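Side-chain contacts in heme oxygenase (Chlamydomonas reinhardtii, PDB 4RAJ), which probably oxidises heme to biliverdin, releasing iron and carbon monoxide: residues A66-L71 against R95-K100; L75-A80 against S135-L140. One frame throughout, in Å; residues are numbered along the deposited sequence.

Contact 1 of 2, residues A66-L71 against R95-K100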
loop_
_atom_site.group_PDB
_atom_site.type_symbol
_atom_site.label_atom_id
_atom_site.label_comp_id
_atom_site.label_asym_id
_atom_site.label_seq_id
_atom_site.Cartn_x
_atom_site.Cartn_y
_atom_site.Cartn_z
ATOM N N ALA A 66 1.513 9.122 2.105
ATOM C CA ALA A 66 2.946 9.415 2.100
ATOM C C ALA A 66 3.604 8.971 0.792
ATOM O O ALA A 66 4.342 9.737 0.172
ATOM C CB ALA A 66 3.633 8.740 3.288
ATOM N N LEU A 67 3.358 7.721 0.404
ATOM C CA LEU A 67 3.904 7.161 -0.829
ATOM C C LEU A 67 3.454 7.958 -2.058
ATOM O O LEU A 67 4.253 8.298 -2.950
ATOM C CB LEU A 67 3.485 5.691 -0.957
ATOM C CG LEU A 67 3.893 4.866 -2.175
ATOM C CD1 LEU A 67 5.370 5.048 -2.501
ATOM C CD2 LEU A 67 3.593 3.407 -1.894
ATOM N N GLU A 68 2.170 8.280 -2.112
ATOM C CA GLU A 68 1.649 8.941 -3.293
ATOM C C GLU A 68 2.076 10.415 -3.353
ATOM O O GLU A 68 2.271 10.960 -4.437
ATOM C CB GLU A 68 0.119 8.766 -3.343
ATOM C CG GLU A 68 -0.228 7.335 -3.794
ATOM C CD GLU A 68 -1.644 6.878 -3.473
ATOM O OE1 GLU A 68 -2.525 7.737 -3.265
ATOM O OE2 GLU A 68 -1.865 5.647 -3.449
ATOM N N ALA A 69 2.267 11.046 -2.195
ATOM C CA ALA A 69 2.778 12.414 -2.170
ATOM C C ALA A 69 4.230 12.446 -2.659
ATOM O O ALA A 69 4.639 13.352 -3.387
ATOM C CB ALA A 69 2.683 12.996 -0.777
ATOM N N ALA A 70 5.004 11.444 -2.258
ATOM C CA ALA A 70 6.401 11.350 -2.662
ATOM C C ALA A 70 6.493 11.129 -4.173
ATOM O O ALA A 70 7.312 11.758 -4.850
ATOM C CB ALA A 70 7.107 10.219 -1.907
ATOM N N LEU A 71 5.658 10.235 -4.691
ATOM C CA LEU A 71 5.607 9.985 -6.127
ATOM C C LEU A 71 5.186 11.232 -6.899
ATOM O O LEU A 71 5.744 11.541 -7.962
ATOM C CB LEU A 71 4.637 8.851 -6.456
ATOM C CG LEU A 71 5.041 7.434 -6.040
ATOM C CD1 LEU A 71 3.810 6.522 -6.012
ATOM C CD2 LEU A 71 6.105 6.883 -6.977
ATOM N N ARG A 95 -4.398 4.862 -4.113
ATOM C CA ARG A 95 -5.305 4.346 -3.097
ATOM C C ARG A 95 -5.704 5.358 -2.019
ATOM O O ARG A 95 -6.692 5.132 -1.329
ATOM C CB ARG A 95 -4.673 3.135 -2.368
ATOM C CG ARG A 95 -4.404 1.899 -3.219
ATOM C CD ARG A 95 -5.736 1.265 -3.685
ATOM N NE ARG A 95 -6.185 1.830 -4.957
ATOM C CZ ARG A 95 -7.422 1.705 -5.446
ATOM N NH1 ARG A 95 -8.342 1.036 -4.761
ATOM N NH2 ARG A 95 -7.744 2.259 -6.618
ATOM N N ALA A 96 -4.933 6.423 -1.813
ATOM C CA ALA A 96 -5.210 7.287 -0.638
ATOM C C ALA A 96 -6.642 7.883 -0.661
ATOM O O ALA A 96 -7.308 7.931 0.380
ATOM C CB ALA A 96 -4.168 8.403 -0.515
ATOM N N PRO A 97 -7.130 8.313 -1.840
ATOM C CA PRO A 97 -8.510 8.812 -1.792
ATOM C C PRO A 97 -9.537 7.738 -1.434
ATOM O O PRO A 97 -10.475 8.041 -0.695
ATOM C CB PRO A 97 -8.746 9.329 -3.213
ATOM C CG PRO A 97 -7.387 9.694 -3.701
ATOM C CD PRO A 97 -6.499 8.613 -3.142
ATOM N N GLY A 98 -9.359 6.515 -1.937
ATOM C CA GLY A 98 -10.208 5.395 -1.551
ATOM C C GLY A 98 -10.162 5.084 -0.051
ATOM O O GLY A 98 -11.200 4.859 0.594
ATOM N N PHE A 99 -8.962 5.073 0.519
ATOM C CA PHE A 99 -8.837 4.884 1.971
ATOM C C PHE A 99 -9.538 5.999 2.733
ATOM O O PHE A 99 -10.227 5.765 3.713
ATOM C CB PHE A 99 -7.366 4.837 2.405
ATOM C CG PHE A 99 -6.740 3.468 2.295
ATOM C CD1 PHE A 99 -6.159 3.063 1.100
ATOM C CD2 PHE A 99 -6.717 2.600 3.390
ATOM C CE1 PHE A 99 -5.579 1.824 0.990
ATOM C CE2 PHE A 99 -6.144 1.363 3.290
ATOM C CZ PHE A 99 -5.569 0.969 2.084
ATOM N N LYS A 100 -9.350 7.229 2.290
ATOM C CA LYS A 100 -9.961 8.345 3.000
ATOM C C LYS A 100 -11.482 8.241 2.942
ATOM O O LYS A 100 -12.154 8.488 3.932
ATOM C CB LYS A 100 -9.500 9.686 2.426
ATOM C CG LYS A 100 -9.744 10.847 3.386
ATOM C CD LYS A 100 -9.566 12.202 2.711
ATOM C CE LYS A 100 -9.452 13.298 3.761
ATOM N NZ LYS A 100 -9.522 14.650 3.142
#
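The carboxylate of Glu68, on helix 50-76, grips the backbone at the start of helix 96-107 with both oxygens. Glu68 OE2 accepts a nearly straight bond from Arg95 N (2.7 Å, 174° at the hydrogen), and Glu68 OE1 takes the N-H of the next residue, Ala96 N, at 3.1 Å. This is a carboxylate from one helix receiving the two backbone N-H groups that lead into helix 96-107, inside the all-helical heme oxygenase fold. Both donors arrive on the syn sides of the oxygens, somewhat tilted from the carboxylate plane (17° for Ala96 N, 25° for Arg95 N), so the two bonds together fix the rotation of the group. Because CG of Glu68 lies beside its backbone N and the chain runs extended beyond CG, the acid spans the gap to the other helix, where the nearest CA atoms, those of Glu68 and Ala96, are 7.5 Å apart. The amide dipoles of the helix start would probably favour a negative charge here. OE2 is also hydrogen-bonded to His148 of helix 140-151, so a third helix joins the junction. A glutamine here would probably lose one of the two amide grips, since its NH2 end would face an N-H with no lone pair to offer it. The guanidinium of Arg95 leads off the other way, its chain bent at chi2 and chi3; it bonds to the carbonyl oxygens of Gly92, Leu93, Ala176 and Asp178 and makes a cation-pi contact with Tyr179. Packing between the segments is slight and gathers around the same carboxylate. The CB of Arg95 stands 3.9 Å from Glu68 OE2. The methyl CB of Ala96 comes up to 3.3 Å from Glu68 OE1.

Contact 2 of 2, residues L75-A80 against S135-L140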
loop_
_atom_site.group_PDB
_atom_site.type_symbol
_atom_site.label_atom_id
_atom_site.label_comp_id
_atom_site.label_asym_id
_atom_site.label_seq_id
_atom_site.Cartn_x
_atom_site.Cartn_y
_atom_site.Cartn_z
ATOM N N LEU A 75 7.162 13.158 -9.832
ATOM C CA LEU A 75 6.576 13.464 -11.136
ATOM C C LEU A 75 6.636 14.955 -11.435
ATOM O O LEU A 75 6.916 15.367 -12.563
ATOM C CB LEU A 75 5.134 12.985 -11.215
ATOM C CG LEU A 75 4.917 11.480 -11.306
ATOM C CD1 LEU A 75 3.433 11.183 -11.155
ATOM C CD2 LEU A 75 5.453 10.927 -12.626
ATOM N N LYS A 76 6.378 15.767 -10.421
ATOM C CA LYS A 76 6.443 17.215 -10.592
ATOM C C LYS A 76 7.863 17.692 -10.921
ATOM O O LYS A 76 8.042 18.573 -11.764
ATOM C CB LYS A 76 5.922 17.911 -9.343
ATOM C CG LYS A 76 5.769 19.419 -9.484
ATOM C CD LYS A 76 5.079 20.017 -8.267
ATOM C CE LYS A 76 4.038 19.055 -7.709
ATOM N NZ LYS A 76 3.146 19.680 -6.687
ATOM N N LYS A 77 8.862 17.108 -10.261
ATOM C CA LYS A 77 10.268 17.405 -10.545
ATOM C C LYS A 77 10.737 16.836 -11.881
ATOM O O LYS A 77 11.868 17.069 -12.297
ATOM C CB LYS A 77 11.181 16.852 -9.442
ATOM C CG LYS A 77 11.094 17.556 -8.107
ATOM C CD LYS A 77 12.117 16.986 -7.119
ATOM C CE LYS A 77 12.177 15.457 -7.172
ATOM N NZ LYS A 77 12.820 14.856 -5.961
ATOM N N GLY A 78 9.876 16.071 -12.538
ATOM C CA GLY A 78 10.239 15.402 -13.768
ATOM C C GLY A 78 11.358 14.393 -13.582
ATOM O O GLY A 78 12.284 14.335 -14.386
ATOM N N ASP A 79 11.284 13.599 -12.517
ATOM C CA ASP A 79 12.251 12.531 -12.320
ATOM C C ASP A 79 12.227 11.586 -13.514
ATOM O O ASP A 79 11.163 11.121 -13.917
ATOM C CB ASP A 79 11.968 11.756 -11.028
ATOM C CG ASP A 79 12.969 10.648 -10.793
ATOM O OD1 ASP A 79 14.015 10.919 -10.166
ATOM O OD2 ASP A 79 12.717 9.506 -11.237
ATOM N N ALA A 80 13.400 11.309 -14.075
ATOM C CA ALA A 80 13.499 10.501 -15.286
ATOM C C ALA A 80 12.803 9.157 -15.142
ATOM O O ALA A 80 12.090 8.728 -16.044
ATOM C CB ALA A 80 14.961 10.293 -15.665
ATOM N N SER A 135 15.740 12.123 -2.256
ATOM C CA SER A 135 17.088 11.732 -2.667
ATOM C C SER A 135 17.181 10.622 -3.731
ATOM O O SER A 135 18.126 10.606 -4.512
ATOM C CB SER A 135 17.897 11.322 -1.431
ATOM O OG SER A 135 17.305 10.231 -0.743
ATOM N N SER A 136 16.234 9.688 -3.773
ATOM C CA SER A 136 16.282 8.648 -4.810
ATOM C C SER A 136 14.891 8.169 -5.203
ATOM O O SER A 136 14.464 7.086 -4.800
ATOM C CB SER A 136 17.116 7.459 -4.348
ATOM O OG SER A 136 16.826 7.137 -3.004
ATOM N N PRO A 137 14.186 8.974 -6.004
ATOM C CA PRO A 137 12.775 8.697 -6.288
ATOM C C PRO A 137 12.531 7.373 -7.002
ATOM O O PRO A 137 11.459 6.822 -6.825
ATOM C CB PRO A 137 12.355 9.877 -7.171
ATOM C CG PRO A 137 13.358 10.948 -6.884
ATOM C CD PRO A 137 14.641 10.229 -6.628
ATOM N N ALA A 138 13.481 6.858 -7.777
ATOM C CA ALA A 138 13.258 5.571 -8.434
ATOM C C ALA A 138 12.926 4.437 -7.439
ATOM O O ALA A 138 12.175 3.513 -7.781
ATOM C CB ALA A 138 14.480 5.189 -9.280
ATOM N N LEU A 139 13.474 4.512 -6.222
ATOM C CA LEU A 139 13.283 3.463 -5.217
ATOM C C LEU A 139 11.832 3.413 -4.714
ATOM O O LEU A 139 11.397 2.403 -4.156
ATOM C CB LEU A 139 14.246 3.655 -4.027
ATOM C CG LEU A 139 15.739 3.526 -4.374
ATOM C CD1 LEU A 139 16.664 3.518 -3.127
ATOM C CD2 LEU A 139 15.979 2.284 -5.229
ATOM N N LEU A 140 11.100 4.505 -4.914
ATOM C CA LEU A 140 9.664 4.539 -4.624
ATOM C C LEU A 140 8.906 3.484 -5.433
ATOM O O LEU A 140 7.857 2.978 -5.002
ATOM C CB LEU A 140 9.092 5.930 -4.930
ATOM C CG LEU A 140 9.504 7.086 -4.015
ATOM C CD1 LEU A 140 8.978 8.440 -4.563
ATOM C CD2 LEU A 140 9.021 6.819 -2.592
#
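Lys77 reaches over to Pro137 near the end of helix 50-76, crossing the proline ring at about a right angle. Its first torsion sets CG beside the backbone N (chi1 -70°), and a bend at chi3 brings Lys77 NZ to 4.1 Å from Pro137 CG, its nearest atom of the proline. The ammonium bonds to the carbonyl oxygen of Gly133, in the last turn of helix 120-135, and makes no bond to the ring. Gly78 follows with positive phi and closes the helix in a Schellman motif; its N bonds back to Leu75 O at 3.0 Å. The chain then turns straight into the next helix, 80-84, and Asp79 is the N-cap: OD2 accepts a hydrogen bond from Val82 N and a weak one from Asp81 N. With CG opposite the backbone N (chi1 -179°), the carboxylate also lies against Pro137, whose ring it meets mainly through OD1. Asp79 OD1 is 3.3 Å from Pro137 CG, with CB and CD of the ring a little farther off, which makes this a carboxylate resting on a hydrocarbon ring, with no hydrogen bond between the segments. Asp79 CG comes within 3.8 Å of Pro137 CB. Pro137 itself sits in the link between helices 120-135 and 140-151, and its ring also touches Ala74 and Val82, so it fits into the corner where helix 50-76 gives way to helix 80-84. Beyond it, Ala138 packs on Asp81 of that short helix.

In the fold
Both contacts draw on helix 50-76, contact 1 in its body and contact 2 at its C-terminal end, with centres about 16 Å apart. Contact 1 is buried, about 9 Å from the centre of the chain, and works through carboxylate bonds to backbone amides, probably strengthened by charge; contact 2 lies about 18 Å out, is only partly buried, and makes no bond between its segments, its acid being spent on capping its own following helix. Each is thus built around a carboxylate at a helix start, used across the contact in one and locally in the other. Leu140 joins them, packing its CD1 on Ala70 C at 3.7 Å and its CB on Leu71 CD2.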